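Local coordinates for protein transcriptional regulator (Streptococcus dysgalactiae, PDB 4YV9) that serves as the receptor for SHP peptide pheromones in quorum sensing and probably regulates transcription by binding DNA, at residues Lys7-Leu12 against Ser34-Gly39; Ser21-Glu26 against Leu52-Ile57; Asn156-Phe161 against Phe201-Tyr206; Leu183-Ser188 against Glu212-Asp217. All coordinates share one frame; numbering follows the deposited sequence.

Contact 1: Lys7-Leu12 against Ser34-Gly39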
# COMPACT_ATOMS: atom_id res chain seq x y z
N LYS B 7 -18.65 -17.45 9.67
CA LYS B 7 -17.75 -17.61 10.80
C LYS B 7 -16.85 -16.40 11.02
O LYS B 7 -16.65 -15.94 12.15
CB LYS B 7 -16.89 -18.84 10.58
CG LYS B 7 -15.86 -19.05 11.65
CD LYS B 7 -16.47 -19.32 13.01
CE LYS B 7 -15.46 -20.08 13.90
NZ LYS B 7 -14.18 -19.34 14.14
N THR B 8 -16.29 -15.89 9.93
CA THR B 8 -15.39 -14.76 10.02
C THR B 8 -16.16 -13.49 10.38
O THR B 8 -15.73 -12.71 11.22
CB THR B 8 -14.62 -14.58 8.72
OG1 THR B 8 -13.89 -15.78 8.44
CG2 THR B 8 -13.65 -13.41 8.85
N LEU B 9 -17.32 -13.29 9.76
CA LEU B 9 -18.18 -12.17 10.15
C LEU B 9 -18.50 -12.19 11.65
O LEU B 9 -18.37 -11.18 12.34
CB LEU B 9 -19.50 -12.19 9.36
CG LEU B 9 -20.45 -11.08 9.84
CD1 LEU B 9 -19.83 -9.72 9.56
CD2 LEU B 9 -21.83 -11.19 9.19
N ARG B 10 -18.91 -13.35 12.14
CA ARG B 10 -19.21 -13.52 13.56
C ARG B 10 -18.03 -13.11 14.43
O ARG B 10 -18.20 -12.38 15.40
CB ARG B 10 -19.59 -14.97 13.85
CG ARG B 10 -19.78 -15.30 15.32
CD ARG B 10 -20.12 -16.78 15.48
NE ARG B 10 -19.77 -17.31 16.80
CZ ARG B 10 -20.00 -18.56 17.19
NH1 ARG B 10 -20.59 -19.43 16.38
NH2 ARG B 10 -19.64 -18.95 18.41
N ARG B 11 -16.85 -13.61 14.08
CA ARG B 11 -15.64 -13.31 14.84
C ARG B 11 -15.33 -11.82 14.84
O ARG B 11 -15.01 -11.24 15.87
CB ARG B 11 -14.45 -14.09 14.26
CG ARG B 11 -13.14 -13.84 14.99
CD ARG B 11 -12.03 -14.76 14.50
NE ARG B 11 -11.71 -14.54 13.09
CZ ARG B 11 -10.84 -13.63 12.66
NH1 ARG B 11 -10.20 -12.85 13.53
NH2 ARG B 11 -10.60 -13.50 11.36
N LEU B 12 -15.41 -11.20 13.67
CA LEU B 12 -15.08 -9.79 13.58
C LEU B 12 -16.11 -8.93 14.34
O LEU B 12 -15.75 -7.99 15.05
CB LEU B 12 -14.97 -9.37 12.12
CG LEU B 12 -13.78 -9.97 11.39
CD1 LEU B 12 -13.93 -9.79 9.89
CD2 LEU B 12 -12.49 -9.33 11.86
N SER B 34 -27.85 -14.21 11.86
CA SER B 34 -27.48 -15.39 12.64
C SER B 34 -27.34 -16.63 11.78
O SER B 34 -26.38 -17.40 11.94
CB SER B 34 -28.51 -15.67 13.75
OG SER B 34 -28.35 -14.77 14.83
N ARG B 35 -28.30 -16.85 10.89
CA ARG B 35 -28.26 -18.05 10.07
C ARG B 35 -27.03 -17.99 9.16
O ARG B 35 -26.39 -19.01 8.93
CB ARG B 35 -29.55 -18.23 9.27
CG ARG B 35 -30.70 -18.76 10.14
CD ARG B 35 -31.96 -19.16 9.37
NE ARG B 35 -31.72 -20.20 8.37
CZ ARG B 35 -31.99 -21.50 8.52
NH1 ARG B 35 -32.53 -21.97 9.64
NH2 ARG B 35 -31.73 -22.34 7.53
N PHE B 36 -26.68 -16.80 8.70
CA PHE B 36 -25.45 -16.63 7.92
C PHE B 36 -24.19 -16.92 8.74
O PHE B 36 -23.29 -17.63 8.28
CB PHE B 36 -25.35 -15.22 7.33
CG PHE B 36 -24.03 -14.94 6.69
CD1 PHE B 36 -23.55 -15.78 5.69
CD2 PHE B 36 -23.26 -13.87 7.08
CE1 PHE B 36 -22.31 -15.54 5.09
CE2 PHE B 36 -22.03 -13.61 6.49
CZ PHE B 36 -21.55 -14.45 5.50
N GLU B 37 -24.10 -16.37 9.95
CA GLU B 37 -22.92 -16.60 10.77
C GLU B 37 -22.73 -18.07 11.09
O GLU B 37 -21.61 -18.55 11.20
CB GLU B 37 -22.99 -15.79 12.06
CG GLU B 37 -22.88 -14.31 11.83
CD GLU B 37 -22.77 -13.53 13.11
OE1 GLU B 37 -23.07 -14.10 14.18
OE2 GLU B 37 -22.42 -12.33 13.05
N ARG B 38 -23.85 -18.78 11.24
CA ARG B 38 -23.81 -20.20 11.55
C ARG B 38 -23.63 -21.09 10.32
O ARG B 38 -23.45 -22.30 10.44
CB ARG B 38 -25.08 -20.60 12.31
CG ARG B 38 -25.17 -20.01 13.71
CD ARG B 38 -26.16 -20.78 14.57
NE ARG B 38 -27.52 -20.61 14.10
CZ ARG B 38 -28.27 -19.55 14.38
NH1 ARG B 38 -27.77 -18.59 15.14
NH2 ARG B 38 -29.51 -19.46 13.92
N GLY B 39 -23.69 -20.50 9.13
CA GLY B 39 -23.52 -21.25 7.90
C GLY B 39 -24.75 -22.03 7.46
O GLY B 39 -24.65 -22.90 6.59
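E37 OE2 rests on the backbone of the facing helix, 3.5 Å from R10 CA. Its charge is met outside the two segments by a salt bridge to R13 NE. The side of L9 also closes on this oxygen, with L9 CG 4.0 Å from E37 OE2. The contact joins helix 6-15 to helix 30-37 in the helix-turn-helix domain. By its place in the order of helices, helix 30-37 is probably the recognition helix. A buried Arg-Glu pair linking these two helices is also known from phage repressors of this fold. E37 CG is anti to the carbonyl carbon (chi1 -68°), and the chain runs on extended, which carries the carboxylate across R10. The two side chains cross at about a right angle. R10 CB packs 3.6 Å from E37 CD, and R10 CG lies alongside E37 OE1. R10 turns its guanidinium elsewhere, with R10 NE 5.3 Å from E37 OE1. A buried carboxylate next to R13 would be expected to stay charged. On the apolar side, F36 also touches L48 of helix 45-54, and L9 touches L51 and L52 of that helix. The helix carrying E37 ends in a Schellman motif at G39, which has positive phi. L9 CD2 meets the F36 ring at its edge, in the ring plane, 3.6 Å from F36 CE2.

Contact 2: Ser21-Glu26 against Leu52-Ile57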
# COMPACT_ATOMS: atom_id res chain seq x y z
N SER B 21 -28.40 -7.45 16.59
CA SER B 21 -29.52 -6.52 16.51
C SER B 21 -29.15 -5.17 15.86
O SER B 21 -29.88 -4.65 15.01
CB SER B 21 -30.09 -6.29 17.91
OG SER B 21 -31.18 -5.39 17.86
N SER B 22 -27.99 -4.64 16.23
CA SER B 22 -27.56 -3.32 15.74
C SER B 22 -27.20 -3.35 14.25
O SER B 22 -27.19 -2.31 13.59
CB SER B 22 -26.36 -2.81 16.54
OG SER B 22 -25.18 -3.52 16.21
N LEU B 23 -26.94 -4.55 13.73
CA LEU B 23 -26.63 -4.71 12.32
C LEU B 23 -27.85 -4.94 11.43
O LEU B 23 -27.78 -4.76 10.21
CB LEU B 23 -25.68 -5.89 12.14
CG LEU B 23 -24.30 -5.64 12.74
CD1 LEU B 23 -23.41 -6.85 12.48
CD2 LEU B 23 -23.76 -4.42 12.11
N ALA B 24 -28.94 -5.40 12.04
CA ALA B 24 -30.17 -5.68 11.30
C ALA B 24 -30.81 -4.41 10.76
O ALA B 24 -30.79 -3.38 11.42
CB ALA B 24 -31.18 -6.45 12.20
N ASP B 25 -31.41 -4.51 9.58
CA ASP B 25 -32.20 -3.42 9.02
C ASP B 25 -33.20 -4.00 8.04
O ASP B 25 -33.47 -5.20 8.07
CB ASP B 25 -31.31 -2.36 8.34
CG ASP B 25 -30.41 -2.94 7.24
OD1 ASP B 25 -30.73 -4.02 6.69
OD2 ASP B 25 -29.40 -2.28 6.91
N GLU B 26 -33.76 -3.15 7.18
CA GLU B 26 -34.71 -3.59 6.16
C GLU B 26 -34.12 -4.59 5.16
O GLU B 26 -34.87 -5.25 4.44
CB GLU B 26 -35.26 -2.38 5.39
CG GLU B 26 -34.17 -1.52 4.77
CD GLU B 26 -34.74 -0.35 3.96
OE1 GLU B 26 -35.90 -0.44 3.50
OE2 GLU B 26 -34.01 0.65 3.79
N LEU B 52 -20.63 -5.25 6.69
CA LEU B 52 -19.25 -4.85 6.86
C LEU B 52 -19.08 -3.33 7.01
O LEU B 52 -18.31 -2.85 7.84
CB LEU B 52 -18.43 -5.33 5.67
CG LEU B 52 -18.27 -6.85 5.61
CD1 LEU B 52 -17.35 -7.25 4.46
CD2 LEU B 52 -17.73 -7.34 6.95
N ASP B 53 -19.79 -2.59 6.17
CA ASP B 53 -19.75 -1.14 6.23
C ASP B 53 -20.20 -0.65 7.62
O ASP B 53 -19.61 0.28 8.18
CB ASP B 53 -20.61 -0.54 5.12
CG ASP B 53 -20.64 0.97 5.16
OD1 ASP B 53 -19.58 1.60 5.32
OD2 ASP B 53 -21.75 1.55 5.03
N LYS B 54 -21.23 -1.27 8.17
CA LYS B 54 -21.69 -0.95 9.53
C LYS B 54 -20.60 -1.22 10.57
O LYS B 54 -20.49 -0.50 11.57
CB LYS B 54 -22.96 -1.72 9.87
CG LYS B 54 -24.17 -1.21 9.04
CD LYS B 54 -25.44 -1.99 9.27
CE LYS B 54 -26.62 -1.05 8.93
NZ LYS B 54 -27.88 -1.73 8.63
N LEU B 55 -19.79 -2.25 10.31
CA LEU B 55 -18.64 -2.56 11.16
C LEU B 55 -17.36 -1.80 10.78
O LEU B 55 -16.31 -2.04 11.37
CB LEU B 55 -18.36 -4.07 11.12
CG LEU B 55 -19.48 -4.98 11.62
CD1 LEU B 55 -19.20 -6.44 11.21
CD2 LEU B 55 -19.62 -4.87 13.13
N ASN B 56 -17.46 -0.91 9.78
CA ASN B 56 -16.32 -0.12 9.28
C ASN B 56 -15.14 -0.99 8.81
O ASN B 56 -13.96 -0.68 9.04
CB ASN B 56 -15.86 0.87 10.35
CG ASN B 56 -16.92 1.93 10.65
OD1 ASN B 56 -17.34 2.66 9.76
ND2 ASN B 56 -17.37 1.98 11.90
N ILE B 57 -15.50 -2.09 8.17
CA ILE B 57 -14.56 -3.02 7.54
C ILE B 57 -14.92 -3.07 6.07
O ILE B 57 -16.09 -3.16 5.71
CB ILE B 57 -14.65 -4.45 8.14
CG1 ILE B 57 -14.45 -4.41 9.66
CG2 ILE B 57 -13.62 -5.38 7.48
CD1 ILE B 57 -14.92 -5.67 10.36
O HOH W 1 -28.46 -1.47 11.34
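K54, L23 and L55 carry most of the buried surface here, and K54 has the largest share. K54 CG is anti to the carbonyl carbon (chi1 -70°), and the rest of its chain is extended. The lysine reaches from the end of helix 45-54 across to the chain that follows helix 20-23. The two helices belong to the helix-turn-helix domain. L23 and K54 slide past each other in opposite directions. L23 CD2 lies 3.6 Å from K54 CB and also touches K54 CD. L55 comes in from beside K54, and its CD2 is 4.3 Å from L23 CD2. The apolar patch continues beyond the segments, where L23 touches I33 of helix 30-37 and L55 touches L9 of helix 6-15. At the tip, K54 NZ forms a salt bridge with D25 OD2. The modelled length of 2.4 Å is very short, so its exact value is doubtful. The ammonium also gives a weak hydrogen bond to L23 O, at 3.4 Å. A water accepts a bond from K54 NZ at 2.8 Å and donates to S22 O and A24 O. D25 is held from other sides too. Its OD2 takes a bond from N50 ND2, and its OD1 takes bonds from H27 N and L28 N. The methylene part of K54 is thus packed on leucine while its ammonium group is shared by D25, the water and, weakly, L23 O. K54 packs on the helix through L23 and reaches the chain just after it through D25, which probably restrains both.

Contact 3: Asn156-Phe161 against Phe201-Tyr206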
# COMPACT_ATOMS: atom_id res chain seq x y z
N ASN B 156 10.56 -4.62 -27.37
CA ASN B 156 11.43 -3.65 -28.02
C ASN B 156 11.22 -2.30 -27.36
O ASN B 156 10.11 -2.00 -26.90
CB ASN B 156 11.18 -3.59 -29.53
CG ASN B 156 9.80 -3.06 -29.88
OD1 ASN B 156 8.81 -3.77 -29.75
ND2 ASN B 156 9.74 -1.81 -30.33
N TYR B 157 12.28 -1.50 -27.27
CA TYR B 157 12.24 -0.28 -26.45
C TYR B 157 11.06 0.63 -26.78
O TYR B 157 10.41 1.17 -25.88
CB TYR B 157 13.53 0.53 -26.58
CG TYR B 157 13.34 1.93 -26.03
CD1 TYR B 157 13.31 2.15 -24.66
CD2 TYR B 157 13.13 3.02 -26.88
CE1 TYR B 157 13.10 3.42 -24.14
CE2 TYR B 157 12.92 4.29 -26.37
CZ TYR B 157 12.90 4.48 -25.00
OH TYR B 157 12.69 5.74 -24.48
N ASN B 158 10.78 0.83 -28.06
CA ASN B 158 9.73 1.76 -28.42
C ASN B 158 8.35 1.26 -28.03
O ASN B 158 7.48 2.06 -27.69
CB ASN B 158 9.76 2.09 -29.91
CG ASN B 158 10.37 3.45 -30.18
OD1 ASN B 158 9.74 4.48 -29.92
ND2 ASN B 158 11.59 3.47 -30.70
N THR B 159 8.13 -0.05 -28.07
CA THR B 159 6.86 -0.61 -27.65
C THR B 159 6.77 -0.53 -26.13
O THR B 159 5.71 -0.23 -25.58
CB THR B 159 6.69 -2.07 -28.12
OG1 THR B 159 6.66 -2.11 -29.55
CG2 THR B 159 5.39 -2.67 -27.56
N LEU B 160 7.90 -0.78 -25.47
CA LEU B 160 7.97 -0.67 -24.02
C LEU B 160 7.63 0.75 -23.58
O LEU B 160 6.85 0.94 -22.65
CB LEU B 160 9.37 -1.05 -23.52
CG LEU B 160 9.63 -0.98 -22.01
CD1 LEU B 160 8.68 -1.87 -21.26
CD2 LEU B 160 11.07 -1.37 -21.71
N PHE B 161 8.20 1.74 -24.26
CA PHE B 161 7.93 3.13 -23.92
C PHE B 161 6.45 3.47 -24.10
O PHE B 161 5.85 4.14 -23.26
CB PHE B 161 8.77 4.08 -24.76
CG PHE B 161 8.42 5.52 -24.57
CD1 PHE B 161 8.73 6.17 -23.39
CD2 PHE B 161 7.78 6.23 -25.58
CE1 PHE B 161 8.39 7.50 -23.20
CE2 PHE B 161 7.46 7.56 -25.40
CZ PHE B 161 7.76 8.20 -24.21
N PHE B 201 16.35 11.33 -24.93
CA PHE B 201 16.13 12.36 -23.92
C PHE B 201 14.74 13.00 -24.00
O PHE B 201 14.25 13.59 -23.03
CB PHE B 201 17.22 13.42 -24.04
CG PHE B 201 18.60 12.86 -23.82
CD1 PHE B 201 18.92 12.25 -22.61
CD2 PHE B 201 19.55 12.90 -24.82
CE1 PHE B 201 20.18 11.71 -22.40
CE2 PHE B 201 20.81 12.37 -24.62
CZ PHE B 201 21.12 11.78 -23.41
N ASP B 202 14.10 12.85 -25.15
CA ASP B 202 12.68 13.16 -25.32
C ASP B 202 11.85 12.33 -24.36
O ASP B 202 11.04 12.84 -23.57
CB ASP B 202 12.26 12.88 -26.76
CG ASP B 202 12.82 11.55 -27.28
OD1 ASP B 202 13.88 11.12 -26.77
OD2 ASP B 202 12.20 10.94 -28.18
N HIS B 203 12.06 11.02 -24.44
CA HIS B 203 11.35 10.07 -23.61
C HIS B 203 11.72 10.26 -22.15
O HIS B 203 10.85 10.21 -21.28
CB HIS B 203 11.66 8.65 -24.07
CG HIS B 203 11.15 8.34 -25.44
ND1 HIS B 203 11.25 7.09 -26.01
CD2 HIS B 203 10.52 9.12 -26.35
CE1 HIS B 203 10.71 7.12 -27.22
NE2 HIS B 203 10.26 8.34 -27.45
N SER B 204 13.00 10.50 -21.89
CA SER B 204 13.47 10.75 -20.53
C SER B 204 12.74 11.93 -19.89
O SER B 204 12.24 11.83 -18.77
CB SER B 204 14.98 11.00 -20.51
OG SER B 204 15.67 9.90 -21.04
N HIS B 205 12.66 13.04 -20.63
CA HIS B 205 12.01 14.25 -20.14
C HIS B 205 10.54 14.00 -19.79
O HIS B 205 10.10 14.38 -18.70
CB HIS B 205 12.12 15.37 -21.17
CG HIS B 205 11.50 16.65 -20.71
ND1 HIS B 205 10.18 16.96 -20.92
CD2 HIS B 205 12.03 17.70 -20.02
CE1 HIS B 205 9.91 18.14 -20.39
NE2 HIS B 205 11.02 18.61 -19.84
N TYR B 206 9.80 13.39 -20.71
CA TYR B 206 8.43 12.96 -20.42
C TYR B 206 8.33 12.15 -19.12
O TYR B 206 7.49 12.44 -18.28
CB TYR B 206 7.86 12.14 -21.59
CG TYR B 206 6.51 11.48 -21.30
CD1 TYR B 206 6.44 10.24 -20.68
CD2 TYR B 206 5.32 12.09 -21.67
CE1 TYR B 206 5.22 9.63 -20.41
CE2 TYR B 206 4.09 11.50 -21.41
CZ TYR B 206 4.05 10.26 -20.78
OH TYR B 206 2.85 9.65 -20.51
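H203 reaches from helix 201-215 toward Y157 and F161, and each of its side-chain atoms meets one or both. H203 CB starts over the face of the F161 ring, in a CH-pi contact 4.0 Å from the ring centroid. CB also lies beside Y157 OH. H203 CG is anti to the carbonyl carbon (chi1 -66°), and it stands over the centre of the F161 ring. From there the imidazole spreads flat on the phenyl ring. The two planes are 2° apart and the centroids 3.6 Å, a face-to-face stack. On one edge, H203 ND1 meets Y157 OH in a hydrogen bond modelled at 2.5 Å. That is very short, and either atom could be the donor. Y157 OH also bonds S195 OG of helix 179-197, which may help to fix its place. The arrangement belongs to the C-terminal helical repeat domain, of TPR-like type. Within these segments the axes of helices 157-169 and 201-215 run nearly parallel, 20° apart, and approach to 12.3 Å. Long aromatic side chains bridge that gap. H203 CD2 lies over F161 CE2 and CZ. At the far side, H203 CE1 is 3.5 Å from F161 CD2, and N158 OD1 comes to CE1 in the imidazole plane at 3.9 Å. H203 NE2 is 3.6 Å from F161 CE2. The edge of F161 is directed toward the face of Y206 in an offset edge-to-face pair, with F161 CE1 4.2 Å from Y206 CD1.

Contact 4: Leu183-Ser188 against Glu212-Asp217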
# COMPACT_ATOMS: atom_id res chain seq x y z
N LEU B 183 3.85 0.51 -7.73
CA LEU B 183 4.38 -0.33 -8.81
C LEU B 183 4.54 0.47 -10.10
O LEU B 183 5.59 0.40 -10.75
CB LEU B 183 3.48 -1.55 -9.05
CG LEU B 183 3.56 -2.66 -8.00
CD1 LEU B 183 2.41 -3.65 -8.13
CD2 LEU B 183 4.88 -3.39 -8.12
N VAL B 184 3.50 1.20 -10.51
CA VAL B 184 3.59 2.02 -11.72
C VAL B 184 4.77 3.01 -11.65
O VAL B 184 5.46 3.26 -12.65
CB VAL B 184 2.29 2.80 -11.98
CG1 VAL B 184 2.51 3.86 -13.05
CG2 VAL B 184 1.16 1.85 -12.39
N THR B 185 5.01 3.55 -10.46
CA THR B 185 6.12 4.48 -10.27
C THR B 185 7.45 3.76 -10.49
O THR B 185 8.33 4.25 -11.21
CB THR B 185 6.07 5.13 -8.87
OG1 THR B 185 4.80 5.78 -8.70
CG2 THR B 185 7.19 6.14 -8.73
N GLN B 186 7.59 2.57 -9.91
CA GLN B 186 8.80 1.78 -10.08
C GLN B 186 9.06 1.42 -11.54
O GLN B 186 10.18 1.55 -12.02
CB GLN B 186 8.72 0.52 -9.21
CG GLN B 186 8.84 0.83 -7.72
CD GLN B 186 8.39 -0.31 -6.80
OE1 GLN B 186 7.75 -1.27 -7.24
NE2 GLN B 186 8.69 -0.18 -5.51
N LEU B 187 8.02 1.00 -12.27
CA LEU B 187 8.21 0.64 -13.67
C LEU B 187 8.47 1.85 -14.56
O LEU B 187 9.13 1.73 -15.60
CB LEU B 187 6.99 -0.13 -14.19
CG LEU B 187 6.77 -1.54 -13.65
CD1 LEU B 187 5.79 -2.27 -14.55
CD2 LEU B 187 8.08 -2.33 -13.55
N SER B 188 7.96 3.02 -14.18
CA SER B 188 8.23 4.24 -14.93
C SER B 188 9.71 4.60 -14.79
O SER B 188 10.36 4.96 -15.77
CB SER B 188 7.35 5.40 -14.46
OG SER B 188 5.98 5.12 -14.66
N GLU B 212 7.72 12.71 -11.31
CA GLU B 212 7.60 13.78 -10.33
C GLU B 212 6.15 13.93 -9.90
O GLU B 212 5.86 14.14 -8.72
CB GLU B 212 8.12 15.10 -10.89
CG GLU B 212 9.62 15.13 -11.06
CD GLU B 212 10.10 16.37 -11.78
OE1 GLU B 212 9.28 17.06 -12.42
OE2 GLU B 212 11.31 16.65 -11.71
N PHE B 213 5.23 13.82 -10.87
CA PHE B 213 3.81 13.93 -10.57
C PHE B 213 3.34 12.77 -9.70
O PHE B 213 2.59 12.97 -8.76
CB PHE B 213 2.99 14.00 -11.86
CG PHE B 213 1.53 14.13 -11.62
CD1 PHE B 213 1.02 15.27 -11.02
CD2 PHE B 213 0.66 13.12 -11.97
CE1 PHE B 213 -0.34 15.39 -10.78
CE2 PHE B 213 -0.71 13.24 -11.74
CZ PHE B 213 -1.20 14.38 -11.14
N LEU B 214 3.79 11.56 -10.03
CA LEU B 214 3.40 10.36 -9.29
C LEU B 214 3.94 10.37 -7.86
O LEU B 214 3.36 9.75 -6.97
CB LEU B 214 3.89 9.09 -9.99
CG LEU B 214 3.28 8.68 -11.34
CD1 LEU B 214 4.13 7.57 -11.93
CD2 LEU B 214 1.83 8.24 -11.21
N LEU B 215 5.05 11.06 -7.63
CA LEU B 215 5.65 11.08 -6.29
C LEU B 215 5.14 12.21 -5.40
O LEU B 215 5.38 12.20 -4.20
CB LEU B 215 7.17 11.17 -6.39
CG LEU B 215 7.90 9.91 -6.81
CD1 LEU B 215 9.35 10.25 -7.15
CD2 LEU B 215 7.82 8.83 -5.69
N ARG B 216 4.41 13.16 -5.98
CA ARG B 216 3.86 14.29 -5.25
C ARG B 216 2.91 13.88 -4.11
O ARG B 216 2.07 13.01 -4.29
CB ARG B 216 3.13 15.22 -6.23
CG ARG B 216 2.90 16.64 -5.74
CD ARG B 216 2.79 17.63 -6.90
NE ARG B 216 4.08 17.84 -7.57
CZ ARG B 216 4.32 17.54 -8.85
NH1 ARG B 216 3.36 17.03 -9.61
NH2 ARG B 216 5.52 17.76 -9.37
N ASP B 217 3.05 14.54 -2.97
CA ASP B 217 2.23 14.26 -1.79
C ASP B 217 2.19 12.77 -1.44
O ASP B 217 1.16 12.26 -1.02
CB ASP B 217 0.81 14.82 -1.99
CG ASP B 217 0.77 16.34 -1.98
OD1 ASP B 217 1.73 16.96 -1.46
OD2 ASP B 217 -0.21 16.92 -2.48
O HOH W 2 4.37 7.16 -6.30
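T185 has chi1 -57°, with OG1 anti to the carbonyl carbon and CG2 anti to the backbone N. L214 has its CG anti to the carbonyl carbon (chi1 -68°). These torsions let the two side chains slide past each other in opposite directions. T185 OG1 lies 3.7 Å from L214 CB, and L214 CD1 also reaches this oxygen. T185 CG2 meets L215 CD2 at 4.1 Å. The T185 hydroxyl is not left to the leucine, because it bonds K181 O one turn back. A water donates to T185 OG1 at 2.8 Å and to L214 O at 2.9 Å, linking the two helices. The site is in the interior of the TPR-like repeat domain, where helix 179-197 packs on the end of helix 201-215. The other side of helix 179-197 faces a bound peptide, which touches L183, Q186 and L187. L214 CD1 goes on to V184 CG1, 4.2 Å away, and to S188 OG, 4.1 Å away. S188 OG donates to V184 O at 2.8 Å, with a C=O...donor angle of 145°. S188 N reaches the same oxygen from the opposite face of its carbonyl plane.

How the contacts relate
Contacts 1 and 2 sit in the helix-turn-helix domain, with centres 13 Å apart. They touch through L9, whose CD1 packs on L55 CD1 at 3.7 Å. Contacts 3 and 4 sit in the C-terminal domain, with centres about 16 Å apart and no touch. They share helix 201-215, one near its start and the other at its end. Contacts 1 and 4 are buried, contact 2 is partly buried and contact 3 lies at the surface. The buried charge of contact 1 has its partner outside the segments, whereas contact 2 holds its own salt bridge. Contact 3 relies on aromatic rings. Contact 4 is mainly aliphatic, with one bridging water.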